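Local coordinates for cytochrome c552 (Thermochromatium tepidum, PDB 5ZE8), which carries five c-type hemes and, as a low-potential cytochrome of a purple sulfur photosynthetic bacterium, probably transfers electrons, at residues Q236-C241 against T370-D375; G244-A249 against P309-T314. All coordinates share one frame; numbering follows the deposited sequence.

How the contacts relate
From the N terminus, the chain first reaches 236-241, a loop that runs into the short strand 239-241, and then almost at once helix 243-250, which holds 244-249. Contact 2 closes the inner loop when the chain, after strands 285-294 and 297-306, returns along 309-314 to the helix. Contact 1 closes the outer loop later, as 370-375 enters an antiparallel sheet, so contact 2 is nested within it. The centres lie about 15 Å apart, and packing of Pro239 on Lys245 joins them directly. Together they tie consecutive elements, strand 239-241 and helix 243-250, to the strand-rich region that follows, one near the surface, the other buried at a heme.

Contact 1. Residues Q236-C241 against T370-D375; sequences QGVPLC and TKPGDD
Val238 presses its two methyl groups against the backbone of 370-375, a case of a branched side chain packing on peptide groups more than on another side chain. CG2 comes down on the peptide link that leads into Lys371, 3.4 Å from Thr370 C. The other branch, CG1, anti to the backbone N (chi1 -175°), reaches further along the same strand: it sits 3.7 Å from Pro372 N and 4.1 Å from the ring carbon CD of Pro372. Strand 371-375 is paired antiparallel with strand 351-357, and at its start Thr370 and Lys371 both face Ala357 in a classic beta bulge. Val238, also touched by Tyr354 and Leu356 of strand 351-357, is the buried residue of a contact that lies at the surface. At the other end, Gln236 and Thr370 cross obliquely, with Gln236 CG 4.1 Å from Thr370 CG2. The glutamine chain bends at chi2 (68°), and its amide NE2 is hydrogen-bonded to the carbonyl oxygens of Pro367 and Ala369, just ahead of the strand. Thr370 turns its hydroxyl to Asp359 instead. Between the two backbones a water donates to both Gln236 O, at 3.0 Å, and Thr370 O, at 2.6 Å, bridging the two carbonyls, both of which are acceptors.

Contact 2. Residues G244-A249 against P309-T314; sequences GKEFIA and PHAMPT. With HEC (heme c), chain F.
Glu246 of the helix meets Ala311 and Thr314 just behind His310, the residue that binds the heme iron through NE2 at 2.0 Å. His260, from elsewhere in the chain, is the other axial ligand, so the heme is bis-histidine ligated. The imidazole is fixed at its other nitrogen as well: ND1 donates to Ala311 O at 2.9 Å, a nearly straight bond (164°) lying close to the ring plane. Thr314 places CG2 over one ring face, near its rim, and also against the heme, while Pro309 lays its ring carbon CG 3.4 Å from HEC C2C. In the next shell, the Glu246 chain, extended beyond CG, brings OE1 to two donors on opposite faces of the carboxylate plane: Thr314 OG1 at 2.6 Å on the syn side, and Ala311 N at 2.9 Å from above the plane. One oxygen therefore holds both the residue that receives the histidine N-H and the one that lies over its ring. The second oxygen, OE2, forms a salt bridge with Arg377, which would probably help keep the buried carboxylate ionised. With chi1 at -170°, the Phe247 ring swings away from its own N and brings CE2 to 3.7 Å from Pro309 CG, and a water joins the carbonyls of these two residues. Helix 243-250 thus backs the heme-ligating loop between strands 297-306 and 320-328, with Leu321 of the latter strand packing on Met312 and Pro313.

Contact 1. Residues Q236-C241 against T370-D375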
ATOM      1  N   GLN A 236      20.532   2.367   8.167  1.00 25.33           N
ATOM      2  CA  GLN A 236      21.321   3.571   8.004  1.00 25.49           C
ATOM      3  C   GLN A 236      20.454   4.790   7.836  1.00 27.74           C
ATOM      4  O   GLN A 236      20.978   5.838   7.437  1.00 25.01           O
ATOM      5  CB  GLN A 236      22.271   3.392   6.806  1.00 28.34           C
ATOM      6  CG  GLN A 236      23.286   2.234   6.881  1.00 29.32           C
ATOM      7  CD  GLN A 236      22.710   0.835   6.833  1.00 27.59           C
ATOM      8  OE1 GLN A 236      22.819   0.076   7.785  1.00 30.16           O
ATOM      9  NE2 GLN A 236      22.066   0.491   5.736  1.00 24.87           N
ATOM     10  N   GLY A 237      19.124   4.693   8.116  1.00 26.07           N
ATOM     11  CA  GLY A 237      18.232   5.863   8.086  1.00 26.21           C
ATOM     12  C   GLY A 237      17.718   6.208   6.704  1.00 25.93           C
ATOM     13  O   GLY A 237      17.125   7.263   6.510  1.00 29.16           O
ATOM     14  N   VAL A 238      17.952   5.344   5.722  1.00 20.18           N
ATOM     15  CA  VAL A 238      17.542   5.703   4.384  1.00 21.79           C
ATOM     16  C   VAL A 238      16.075   5.330   4.228  1.00 20.24           C
ATOM     17  O   VAL A 238      15.703   4.199   4.589  1.00 20.00           O
ATOM     18  CB  VAL A 238      18.329   4.963   3.343  1.00 23.44           C
ATOM     19  CG1 VAL A 238      17.926   5.491   1.981  1.00 25.61           C
ATOM     20  CG2 VAL A 238      19.811   5.259   3.550  1.00 25.89           C
ATOM     21  N   PRO A 239      15.239   6.252   3.689  1.00 21.02           N
ATOM     22  CA  PRO A 239      13.876   5.791   3.573  1.00 21.57           C
ATOM     23  C   PRO A 239      13.715   4.636   2.590  1.00 19.82           C
ATOM     24  O   PRO A 239      14.294   4.641   1.474  1.00 20.57           O
ATOM     25  CB  PRO A 239      13.117   7.035   3.039  1.00 23.11           C
ATOM     26  CG  PRO A 239      13.960   8.170   3.399  1.00 24.77           C
ATOM     27  CD  PRO A 239      15.387   7.693   3.389  1.00 23.95           C
ATOM     28  N   LEU A 240      12.890   3.675   2.973  1.00 18.99           N
ATOM     29  CA  LEU A 240      12.446   2.595   2.077  1.00 17.91           C
ATOM     30  C   LEU A 240      11.035   2.919   1.573  1.00 20.08           C
ATOM     31  O   LEU A 240      10.738   2.955   0.362  1.00 21.53           O
ATOM     32  CB  LEU A 240      12.438   1.247   2.831  1.00 20.83           C
ATOM     33  CG  LEU A 240      13.788   0.811   3.369  1.00 23.06           C
ATOM     34  CD1 LEU A 240      13.561  -0.284   4.396  1.00 27.02           C
ATOM     35  CD2 LEU A 240      14.614   0.294   2.197  1.00 26.41           C
ATOM     36  N   CYS A 241      10.154   3.228   2.525  1.00 20.82           N
ATOM     37  CA  CYS A 241       8.716   3.639   2.279  1.00 20.28           C
ATOM     38  C   CYS A 241       8.580   5.042   2.840  1.00 20.64           C
ATOM     39  O   CYS A 241       9.090   5.338   3.929  1.00 18.29           O
ATOM     40  CB  CYS A 241       7.673   2.752   3.016  1.00 27.37           C
ATOM     41  SG  CYS A 241       6.139   3.668   3.541  1.00 46.89           S
ATOM     42  N   THR A 370      23.280   3.410   2.159  1.00 25.33           N
ATOM     43  CA  THR A 370      23.562   4.502   3.069  1.00 25.81           C
ATOM     44  C   THR A 370      22.996   5.806   2.564  1.00 22.51           C
ATOM     45  O   THR A 370      23.035   6.744   3.286  1.00 25.84           O
ATOM     46  CB  THR A 370      25.086   4.717   3.199  1.00 26.08           C
ATOM     47  OG1 THR A 370      25.629   4.882   1.882  1.00 26.57           O
ATOM     48  CG2 THR A 370      25.730   3.587   3.889  1.00 28.34           C
ATOM     49  N   LYS A 371      22.471   5.900   1.331  1.00 27.54           N
ATOM     50  CA  LYS A 371      21.991   7.146   0.699  1.00 30.19           C
ATOM     51  C   LYS A 371      20.745   6.804  -0.220  1.00 28.10           C
ATOM     52  O   LYS A 371      20.690   5.696  -0.783  1.00 22.36           O
ATOM     53  CB  LYS A 371      23.146   7.762  -0.186  1.00 33.02           C
ATOM     54  CG  LYS A 371      24.379   8.245   0.639  1.00 37.53           C
ATOM     55  CD  LYS A 371      25.506   8.907  -0.180  1.00 41.53           C
ATOM     56  CE  LYS A 371      26.744   9.354   0.626  1.00 41.36           C
ATOM     57  NZ  LYS A 371      27.955   9.590  -0.234  1.00 42.41           N
ATOM     58  N   PRO A 372      19.752   7.725  -0.305  1.00 28.46           N
ATOM     59  CA  PRO A 372      18.737   7.559  -1.370  1.00 28.14           C
ATOM     60  C   PRO A 372      19.408   7.534  -2.730  1.00 28.11           C
ATOM     61  O   PRO A 372      20.374   8.278  -2.947  1.00 26.00           O
ATOM     62  CB  PRO A 372      17.865   8.797  -1.242  1.00 31.20           C
ATOM     63  CG  PRO A 372      18.117   9.338   0.135  1.00 32.17           C
ATOM     64  CD  PRO A 372      19.542   8.969   0.462  1.00 31.28           C
ATOM     65  N   GLY A 373      18.886   6.711  -3.631  1.00 27.46           N
ATOM     66  CA  GLY A 373      19.231   6.787  -5.059  1.00 26.82           C
ATOM     67  C   GLY A 373      18.319   7.768  -5.773  1.00 24.76           C
ATOM     68  O   GLY A 373      17.587   8.543  -5.137  1.00 24.43           O
ATOM     69  N   ASP A 374      18.341   7.735  -7.080  1.00 24.30           N
ATOM     70  CA  ASP A 374      17.464   8.636  -7.819  1.00 26.24           C
ATOM     71  C   ASP A 374      16.011   8.149  -7.672  1.00 21.96           C
ATOM     72  O   ASP A 374      15.763   6.947  -7.512  1.00 23.42           O
ATOM     73  CB  ASP A 374      17.755   8.724  -9.316  1.00 31.73           C
ATOM     74  CG  ASP A 374      19.208   8.867  -9.625  1.00 40.79           C
ATOM     75  OD1 ASP A 374      19.949   9.457  -8.769  1.00 40.06           O
ATOM     76  OD2 ASP A 374      19.591   8.287 -10.678  1.00 47.38           O
ATOM     77  N   ASP A 375      15.118   9.117  -7.750  1.00 19.01           N
ATOM     78  CA  ASP A 375      13.677   8.882  -7.646  1.00 20.36           C
ATOM     79  C   ASP A 375      13.022   9.490  -8.802  1.00 16.08           C
ATOM     80  O   ASP A 375      12.862  10.746  -8.898  1.00 16.16           O
ATOM     81  CB  ASP A 375      13.105   9.545  -6.386  1.00 19.65           C
ATOM     82  CG  ASP A 375      11.670   9.224  -6.124  1.00 23.44           C
ATOM     83  OD1 ASP A 375      11.059   8.527  -6.916  1.00 19.23           O
ATOM     84  OD2 ASP A 375      11.104   9.744  -5.117  1.00 26.30           O
TER
HETATM   85  O   HOH W   1      23.405   6.740   5.866  1.00 32.25           O

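Contact 2. Residues G244-A249 against P309-T314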
ATOM      1  N   GLY A 244       4.193   9.154   3.935  1.00 21.98           N
ATOM      2  CA  GLY A 244       4.034  10.450   4.710  1.00 19.87           C
ATOM      3  C   GLY A 244       4.845  11.655   4.365  1.00 21.87           C
ATOM      4  O   GLY A 244       4.298  12.763   4.340  1.00 22.59           O
ATOM      5  N   LYS A 245       6.141  11.505   4.050  1.00 20.04           N
ATOM      6  CA  LYS A 245       6.944  12.635   3.634  1.00 26.53           C
ATOM      7  C   LYS A 245       6.430  13.066   2.313  1.00 24.55           C
ATOM      8  O   LYS A 245       6.424  14.272   2.017  1.00 23.41           O
ATOM      9  CB  LYS A 245       8.433  12.210   3.545  1.00 33.80           C
ATOM     10  CG  LYS A 245       9.479  13.293   3.198  1.00 42.43           C
ATOM     11  CD  LYS A 245      10.945  12.806   3.358  1.00 47.08           C
ATOM     12  CE  LYS A 245      11.124  11.770   4.470  1.00 50.48           C
ATOM     13  NZ  LYS A 245      12.538  11.453   4.745  1.00 54.08           N
ATOM     14  N   GLU A 246       6.014  12.132   1.441  1.00 19.19           N
ATOM     15  CA  GLU A 246       5.479  12.586   0.158  1.00 18.12           C
ATOM     16  C   GLU A 246       4.213  13.424   0.337  1.00 19.10           C
ATOM     17  O   GLU A 246       4.071  14.523  -0.228  1.00 19.14           O
ATOM     18  CB  GLU A 246       5.152  11.412  -0.764  1.00 17.81           C
ATOM     19  CG  GLU A 246       6.373  10.547  -1.136  1.00 17.89           C
ATOM     20  CD  GLU A 246       6.041   9.114  -1.497  1.00 17.98           C
ATOM     21  OE1 GLU A 246       4.847   8.830  -1.712  1.00 15.18           O
ATOM     22  OE2 GLU A 246       6.995   8.265  -1.601  1.00 18.35           O
ATOM     23  N   PHE A 247       3.342  12.910   1.188  1.00 18.90           N
ATOM     24  CA  PHE A 247       2.060  13.557   1.493  1.00 18.46           C
ATOM     25  C   PHE A 247       2.263  14.968   2.077  1.00 22.72           C
ATOM     26  O   PHE A 247       1.625  15.916   1.644  1.00 20.18           O
ATOM     27  CB  PHE A 247       1.183  12.666   2.409  1.00 20.70           C
ATOM     28  CG  PHE A 247      -0.207  13.189   2.528  1.00 18.72           C
ATOM     29  CD1 PHE A 247      -0.434  14.238   3.402  1.00 21.30           C
ATOM     30  CD2 PHE A 247      -1.194  12.783   1.689  1.00 21.03           C
ATOM     31  CE1 PHE A 247      -1.688  14.821   3.470  1.00 24.08           C
ATOM     32  CE2 PHE A 247      -2.475  13.352   1.765  1.00 22.23           C
ATOM     33  CZ  PHE A 247      -2.695  14.361   2.645  1.00 24.39           C
ATOM     34  N   ILE A 248       3.226  15.130   2.980  1.00 23.61           N
ATOM     35  CA  ILE A 248       3.631  16.483   3.429  1.00 25.16           C
ATOM     36  C   ILE A 248       4.109  17.373   2.314  1.00 30.02           C
ATOM     37  O   ILE A 248       3.602  18.521   2.147  1.00 25.48           O
ATOM     38  CB  ILE A 248       4.685  16.401   4.538  1.00 29.57           C
ATOM     39  CG1 ILE A 248       3.974  15.867   5.809  1.00 30.13           C
ATOM     40  CG2 ILE A 248       5.346  17.764   4.753  1.00 31.18           C
ATOM     41  CD1 ILE A 248       4.894  15.545   6.968  1.00 35.43           C
ATOM     42  N   ALA A 249       5.065  16.883   1.526  1.00 24.22           N
ATOM     43  CA  ALA A 249       5.635  17.715   0.518  1.00 26.92           C
ATOM     44  C   ALA A 249       4.608  18.235  -0.434  1.00 27.07           C
ATOM     45  O   ALA A 249       4.725  19.389  -0.883  1.00 31.35           O
ATOM     46  CB  ALA A 249       6.744  16.954  -0.251  1.00 28.39           C
ATOM     47  N   PRO A 309      -2.069  12.413  -3.866  1.00 13.27           N
ATOM     48  CA  PRO A 309      -1.378  13.397  -3.084  1.00 13.38           C
ATOM     49  C   PRO A 309      -0.048  12.857  -2.515  1.00 14.37           C
ATOM     50  O   PRO A 309       0.629  13.516  -1.773  1.00 15.30           O
ATOM     51  CB  PRO A 309      -2.373  13.631  -1.942  1.00 14.67           C
ATOM     52  CG  PRO A 309      -3.035  12.313  -1.722  1.00 14.53           C
ATOM     53  CD  PRO A 309      -3.174  11.767  -3.119  1.00 13.85           C
ATOM     54  N   HIS A 310       0.224  11.563  -2.766  1.00 12.05           N
ATOM     55  CA  HIS A 310       1.503  10.922  -2.497  1.00 11.94           C
ATOM     56  C   HIS A 310       2.128  10.640  -3.858  1.00 12.91           C
ATOM     57  O   HIS A 310       1.487  10.819  -4.877  1.00 12.86           O
ATOM     58  CB  HIS A 310       1.349   9.660  -1.628  1.00 11.23           C
ATOM     59  CG  HIS A 310       0.217   8.722  -2.036  1.00 10.89           C
ATOM     60  ND1 HIS A 310       0.125   8.046  -3.255  1.00 10.84           N
ATOM     61  CD2 HIS A 310      -0.877   8.327  -1.324  1.00 10.17           C
ATOM     62  CE1 HIS A 310      -0.973   7.301  -3.251  1.00 11.02           C
ATOM     63  NE2 HIS A 310      -1.594   7.450  -2.081  1.00 10.19           N
ATOM     64  N   ALA A 311       3.376  10.190  -3.855  1.00 13.27           N
ATOM     65  CA  ALA A 311       3.966   9.738  -5.124  1.00 14.03           C
ATOM     66  C   ALA A 311       3.185   8.600  -5.789  1.00 13.94           C
ATOM     67  O   ALA A 311       2.331   7.906  -5.179  1.00 13.09           O
ATOM     68  CB  ALA A 311       5.413   9.306  -4.944  1.00 14.41           C
ATOM     69  N   MET A 312       3.465   8.419  -7.082  1.00 13.39           N
ATOM     70  CA  MET A 312       2.918   7.319  -7.798  1.00 12.34           C
ATOM     71  C   MET A 312       4.071   6.593  -8.465  1.00 13.21           C
ATOM     72  O   MET A 312       4.639   7.152  -9.394  1.00 13.19           O
ATOM     73  CB  MET A 312       1.895   7.731  -8.840  1.00 14.19           C
ATOM     74  CG  MET A 312       1.427   6.651  -9.786  1.00 14.37           C
ATOM     75  SD  MET A 312       0.894   5.115  -9.060  1.00 14.32           S
ATOM     76  CE  MET A 312       0.300   4.157 -10.487  1.00 15.45           C
ATOM     77  N   PRO A 313       4.451   5.399  -8.024  1.00 12.26           N
ATOM     78  CA  PRO A 313       3.840   4.608  -6.987  1.00 12.31           C
ATOM     79  C   PRO A 313       4.430   4.859  -5.615  1.00 12.52           C
ATOM     80  O   PRO A 313       5.673   4.809  -5.399  1.00 17.13           O
ATOM     81  CB  PRO A 313       4.139   3.170  -7.453  1.00 11.80           C
ATOM     82  CG  PRO A 313       5.522   3.306  -8.108  1.00 13.42           C
ATOM     83  CD  PRO A 313       5.494   4.634  -8.749  1.00 12.95           C
ATOM     84  N   THR A 314       3.567   5.026  -4.627  1.00 12.42           N
ATOM     85  CA  THR A 314       4.018   5.175  -3.252  1.00 11.94           C
ATOM     86  C   THR A 314       4.227   3.810  -2.580  1.00 12.39           C
ATOM     87  O   THR A 314       3.869   2.767  -3.111  1.00 14.10           O
ATOM     88  CB  THR A 314       3.033   6.039  -2.445  1.00 12.50           C
ATOM     89  OG1 THR A 314       3.689   6.573  -1.284  1.00 13.79           O
ATOM     90  CG2 THR A 314       1.749   5.292  -2.092  1.00 12.25           C
TER
HETATM   91 FE   HEC F 505      -3.307   6.486  -1.496  1.00 10.93          FE
HETATM   92  CHA HEC F 505      -2.481   4.021  -3.595  1.00 10.66           C
HETATM   93  CHB HEC F 505      -1.685   4.928   1.082  1.00 11.64           C
HETATM   94  CHC HEC F 505      -3.989   9.135   0.582  1.00 11.05           C
HETATM   95  CHD HEC F 505      -5.360   7.824  -3.891  1.00 11.41           C
HETATM   96  NA  HEC F 505      -2.260   4.817  -1.265  1.00  9.91           N
HETATM   97  C1A HEC F 505      -1.970   3.923  -2.318  1.00 10.29           C
HETATM   98  C2A HEC F 505      -1.175   2.834  -1.823  1.00 10.56           C
HETATM   99  C3A HEC F 505      -0.994   3.113  -0.494  1.00 12.11           C
HETATM  100  C4A HEC F 505      -1.647   4.323  -0.149  1.00 12.88           C
HETATM  101  CMA HEC F 505      -0.178   2.310   0.525  1.00 12.59           C
HETATM  102  CAA HEC F 505      -0.585   1.670  -2.655  1.00 11.24           C
HETATM  103  CBA HEC F 505       0.719   2.074  -3.335  1.00 11.77           C
HETATM  104  CGA HEC F 505       1.373   0.993  -4.157  1.00 13.30           C
HETATM  105  O1A HEC F 505       2.065   0.101  -3.610  1.00 11.65           O
HETATM  106  O2A HEC F 505       1.181   1.017  -5.412  1.00 13.72           O
HETATM  107  NB  HEC F 505      -2.937   6.967   0.450  1.00 11.41           N
HETATM  108  C1B HEC F 505      -2.299   6.131   1.326  1.00 11.33           C
HETATM  109  C2B HEC F 505      -2.224   6.749   2.603  1.00 10.62           C
HETATM  110  C3B HEC F 505      -2.856   7.988   2.528  1.00 11.81           C
HETATM  111  C4B HEC F 505      -3.283   8.084   1.114  1.00 10.61           C
HETATM  112  CMB HEC F 505      -1.533   6.202   3.860  1.00 11.16           C
HETATM  113  CAB HEC F 505      -2.981   9.104   3.482  1.00 11.37           C
HETATM  114  CBB HEC F 505      -1.769   9.574   4.010  1.00 11.71           C
HETATM  115  NC  HEC F 505      -4.448   8.160  -1.632  1.00 10.32           N
HETATM  116  C1C HEC F 505      -4.545   9.116  -0.669  1.00 11.71           C
HETATM  117  C2C HEC F 505      -5.549  10.044  -1.097  1.00 10.79           C
HETATM  118  C3C HEC F 505      -5.996   9.691  -2.342  1.00 11.88           C
HETATM  119  C4C HEC F 505      -5.243   8.504  -2.696  1.00 11.17           C
HETATM  120  CMC HEC F 505      -6.078  11.202  -0.253  1.00 12.22           C
HETATM  121  CAC HEC F 505      -7.015  10.317  -3.283  1.00 12.16           C
HETATM  122  CBC HEC F 505      -6.850  11.683  -3.593  1.00 14.14           C
HETATM  123  ND  HEC F 505      -3.740   6.048  -3.338  1.00 11.64           N
HETATM  124  C1D HEC F 505      -4.672   6.643  -4.180  1.00 11.87           C
HETATM  125  C2D HEC F 505      -4.830   5.890  -5.444  1.00 11.41           C
HETATM  126  C3D HEC F 505      -4.005   4.827  -5.411  1.00 11.42           C
HETATM  127  C4D HEC F 505      -3.365   4.976  -4.069  1.00 10.50           C
HETATM  128  CMD HEC F 505      -5.716   6.296  -6.562  1.00 12.47           C
HETATM  129  CAD HEC F 505      -3.784   3.737  -6.415  1.00 11.54           C
HETATM  130  CBD HEC F 505      -2.351   3.691  -6.890  1.00 12.30           C
HETATM  131  CGD HEC F 505      -1.516   2.511  -6.418  1.00 12.21           C
HETATM  132  O1D HEC F 505      -2.041   1.510  -5.938  1.00 14.70           O
HETATM  133  O2D HEC F 505      -0.310   2.637  -6.573  1.00 14.53           O
HETATM  134  O   HOH W   2       0.212  15.933  -0.714  1.00 17.21           O